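PDB 6ZTK: mialostatin from Ixodes ricinus, which inhibits papain-like cysteine proteases, among them the tick's own midgut cathepsins L, B and C and several host cathepsins. Local coordinates for residues Leu82-Thr87 with Leu131-Asp136. Numbering follows the deposited sequence.
Sequences LKFTTT and LSYHCD. With TRT (fragment of triton X-100), chain C.
F84 and Y133 meet from two strands that are not direct neighbours: 82-87 and 131-136 run the same way in an antiparallel sheet, with strand 113-122 between them. No backbone hydrogen bond joins the two segments, so they touch through side chains on one face of the sheet. L131 and S132, both facing I118 on the middle strand, form a classic beta bulge just before Y133.

The two side chains cross at about a right angle. CE2 of Y133 arrives at the edge of the F84 ring, near its plane, 3.7 Å from F84 CZ; the ring planes are inclined at 61° and their centroids lie 5.9 Å apart, an oblique pairing. With chi1 at -173°, Y133 swings its ring away from its own backbone N and across the middle strand, bringing OH within 3.8 Å of T86 CG2. T86 approaches from the opposite direction, and its hydroxyl is joined to the tyrosine by a water that lies at the edge of the phenol ring, in its plane, 2.8 Å from Y133 OH and 2.9 Å from T86 OG1. The water thus gives both hydroxyls a shared partner, while the T86 methyl rests against the phenol oxygen.

At the start of 131-136, L131 CD1 lies 3.6 Å from C12, in the aromatic ring of the bound Triton X-100 fragment, as part of a pocket with W33, Q73, Y120 and R129.

C135 is tied to C115 of strand 113-122 by a disulfide, and F84 and Y133 both rest on C115. Helix 41-52 covers the pair; its V51 touches both side chains while A47 adds to the cover of F84: the cystatin fold, an antiparallel sheet wrapped around one helix.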
loop_
_atom_site.group_PDB
_atom_site.type_symbol
_atom_site.label_atom_id
_atom_site.label_comp_id
_atom_site.label_asym_id
_atom_site.label_seq_id
_atom_site.Cartn_x
_atom_site.Cartn_y
_atom_site.Cartn_z
ATOM N N LEU A 82 -2.630 -7.422 -0.336
ATOM C CA LEU A 82 -1.334 -6.942 -0.884
ATOM C C LEU A 82 -0.262 -7.084 0.175
ATOM O O LEU A 82 -0.451 -6.633 1.323
ATOM C CB LEU A 82 -1.488 -5.484 -1.286
ATOM C CG LEU A 82 -2.650 -5.174 -2.210
ATOM C CD1 LEU A 82 -2.693 -3.654 -2.456
ATOM C CD2 LEU A 82 -2.523 -5.891 -3.509
ATOM N N LYS A 83 0.896 -7.603 -0.244
ATOM C CA LYS A 83 2.077 -7.634 0.632
ATOM C C LYS A 83 3.203 -6.857 -0.022
ATOM O O LYS A 83 3.458 -7.123 -1.181
ATOM C CB LYS A 83 2.536 -9.064 0.890
ATOM C CG LYS A 83 3.726 -9.143 1.834
ATOM C CD LYS A 83 4.225 -10.599 1.928
ATOM C CE LYS A 83 5.448 -10.697 2.814
ATOM N NZ LYS A 83 5.943 -12.104 2.845
ATOM N N PHE A 84 3.709 -5.847 0.651
ATOM C CA PHE A 84 4.661 -4.930 0.016
ATOM C C PHE A 84 5.605 -4.354 1.032
ATOM O O PHE A 84 5.284 -4.234 2.218
ATOM C CB PHE A 84 3.871 -3.830 -0.714
ATOM C CG PHE A 84 2.828 -3.139 0.109
ATOM C CD1 PHE A 84 3.099 -2.006 0.872
ATOM C CD2 PHE A 84 1.573 -3.673 0.122
ATOM C CE1 PHE A 84 2.136 -1.409 1.667
ATOM C CE2 PHE A 84 0.608 -3.105 0.926
ATOM C CZ PHE A 84 0.887 -1.970 1.692
ATOM N N THR A 85 6.792 -3.973 0.594
ATOM C CA THR A 85 7.748 -3.276 1.459
ATOM C C THR A 85 7.533 -1.762 1.398
ATOM O O THR A 85 7.120 -1.263 0.327
ATOM C CB THR A 85 9.205 -3.642 1.085
ATOM O OG1 THR A 85 9.369 -3.355 -0.301
ATOM C CG2 THR A 85 9.467 -5.085 1.386
ATOM N N THR A 86 7.795 -1.071 2.476
ATOM C CA THR A 86 7.659 0.383 2.583
ATOM C C THR A 86 8.951 0.999 3.143
ATOM O O THR A 86 9.755 0.300 3.804
ATOM C CB THR A 86 6.443 0.837 3.414
ATOM O OG1 THR A 86 6.614 0.476 4.784
ATOM C CG2 THR A 86 5.175 0.237 2.848
ATOM N N THR A 87 9.055 2.303 3.014
ATOM C CA THR A 87 10.106 3.119 3.648
ATOM C C THR A 87 9.540 4.532 3.780
ATOM O O THR A 87 8.542 4.823 3.109
ATOM C CB THR A 87 11.376 3.060 2.782
ATOM O OG1 THR A 87 12.501 3.444 3.596
ATOM C CG2 THR A 87 11.247 3.819 1.508
ATOM N N LEU A 131 -9.397 -2.144 4.448
ATOM C CA LEU A 131 -9.990 -2.864 5.612
ATOM C C LEU A 131 -8.958 -3.154 6.693
ATOM O O LEU A 131 -9.306 -3.226 7.870
ATOM C CB LEU A 131 -10.582 -4.179 5.134
ATOM C CG LEU A 131 -11.706 -4.106 4.113
ATOM C CD1 LEU A 131 -12.209 -5.515 3.803
ATOM C CD2 LEU A 131 -12.812 -3.225 4.646
ATOM N N SER A 132 -7.705 -3.368 6.312
ATOM C CA SER A 132 -6.654 -3.716 7.267
ATOM C C SER A 132 -5.313 -3.206 6.728
ATOM O O SER A 132 -5.157 -3.130 5.498
ATOM C CB SER A 132 -6.613 -5.216 7.519
ATOM O OG SER A 132 -6.234 -5.898 6.387
ATOM N N TYR A 133 -4.399 -2.927 7.652
ATOM C CA TYR A 133 -3.003 -2.532 7.268
ATOM C C TYR A 133 -2.139 -2.859 8.456
ATOM O O TYR A 133 -2.333 -2.254 9.544
ATOM C CB TYR A 133 -2.974 -1.053 6.881
ATOM C CG TYR A 133 -1.651 -0.583 6.317
ATOM C CD1 TYR A 133 -0.545 -0.373 7.130
ATOM C CD2 TYR A 133 -1.565 -0.267 4.983
ATOM C CE1 TYR A 133 0.646 0.101 6.589
ATOM C CE2 TYR A 133 -0.380 0.236 4.424
ATOM C CZ TYR A 133 0.714 0.384 5.240
ATOM O OH TYR A 133 1.881 0.884 4.679
ATOM N N HIS A 134 -1.228 -3.807 8.301
ATOM C CA HIS A 134 -0.342 -4.186 9.400
ATOM C C HIS A 134 1.057 -4.471 8.875
ATOM O O HIS A 134 1.151 -5.087 7.835
ATOM C CB HIS A 134 -0.884 -5.411 10.132
ATOM C CG HIS A 134 -0.037 -5.809 11.287
ATOM N ND1 HIS A 134 0.906 -6.837 11.193
ATOM C CD2 HIS A 134 0.074 -5.287 12.528
ATOM C CE1 HIS A 134 1.520 -6.944 12.365
ATOM N NE2 HIS A 134 1.054 -6.010 13.172
ATOM N N CYS A 135 2.051 -4.093 9.665
ATOM C CA CYS A 135 3.447 -4.257 9.232
ATOM C C CYS A 135 4.278 -4.885 10.319
ATOM O O CYS A 135 3.982 -4.779 11.509
ATOM C CB CYS A 135 4.100 -2.946 8.828
ATOM S SG CYS A 135 3.053 -1.920 7.761
ATOM N N ASP A 136 5.370 -5.474 9.857
ATOM C CA ASP A 136 6.492 -5.938 10.693
ATOM C C ASP A 136 7.775 -5.298 10.197
ATOM O O ASP A 136 7.895 -5.001 9.016
ATOM C CB ASP A 136 6.622 -7.456 10.603
ATOM C CG ASP A 136 5.428 -8.219 11.172
ATOM O OD1 ASP A 136 4.992 -7.860 12.283
ATOM O OD2 ASP A 136 4.929 -9.082 10.473
HETATM O O24 TRT C . -18.326 -0.985 9.010
HETATM C C23 TRT C . -18.438 -0.673 7.652
HETATM C C22 TRT C . -17.079 -0.212 7.185
HETATM O O21 TRT C . -16.651 -0.982 6.065
HETATM C C20 TRT C . -15.933 -2.166 6.395
HETATM C C19 TRT C . -16.599 -3.357 5.740
HETATM O O18 TRT C . -16.676 -3.155 4.335
HETATM C C17 TRT C . -17.643 -3.986 3.684
HETATM C C16 TRT C . -17.041 -5.296 3.192
HETATM O O15 TRT C . -15.958 -5.681 4.049
HETATM C C12 TRT C . -15.522 -6.989 4.038
HETATM C C13 TRT C . -15.416 -7.742 2.880
HETATM C C14 TRT C . -14.958 -9.053 2.940
HETATM C C11 TRT C . -15.131 -7.539 5.241
HETATM C C10 TRT C . -14.647 -8.833 5.280
HETATM C C9 TRT C . -14.575 -9.635 4.151
HETATM C C6 TRT C . -14.155 -11.111 4.254
HETATM C C8 TRT C . -15.526 -11.784 4.335
HETATM C C7 TRT C . -13.409 -11.490 5.542
HETATM C C5 TRT C . -13.536 -11.702 2.960
HETATM C C1 TRT C . -12.075 -11.455 2.529
HETATM C C2 TRT C . -11.157 -12.354 3.348
HETATM C C4 TRT C . -11.673 -10.008 2.741
HETATM C C3 TRT C . -11.922 -11.786 1.041
HETATM O O HOH W 1 4.231 1.306 6.218
#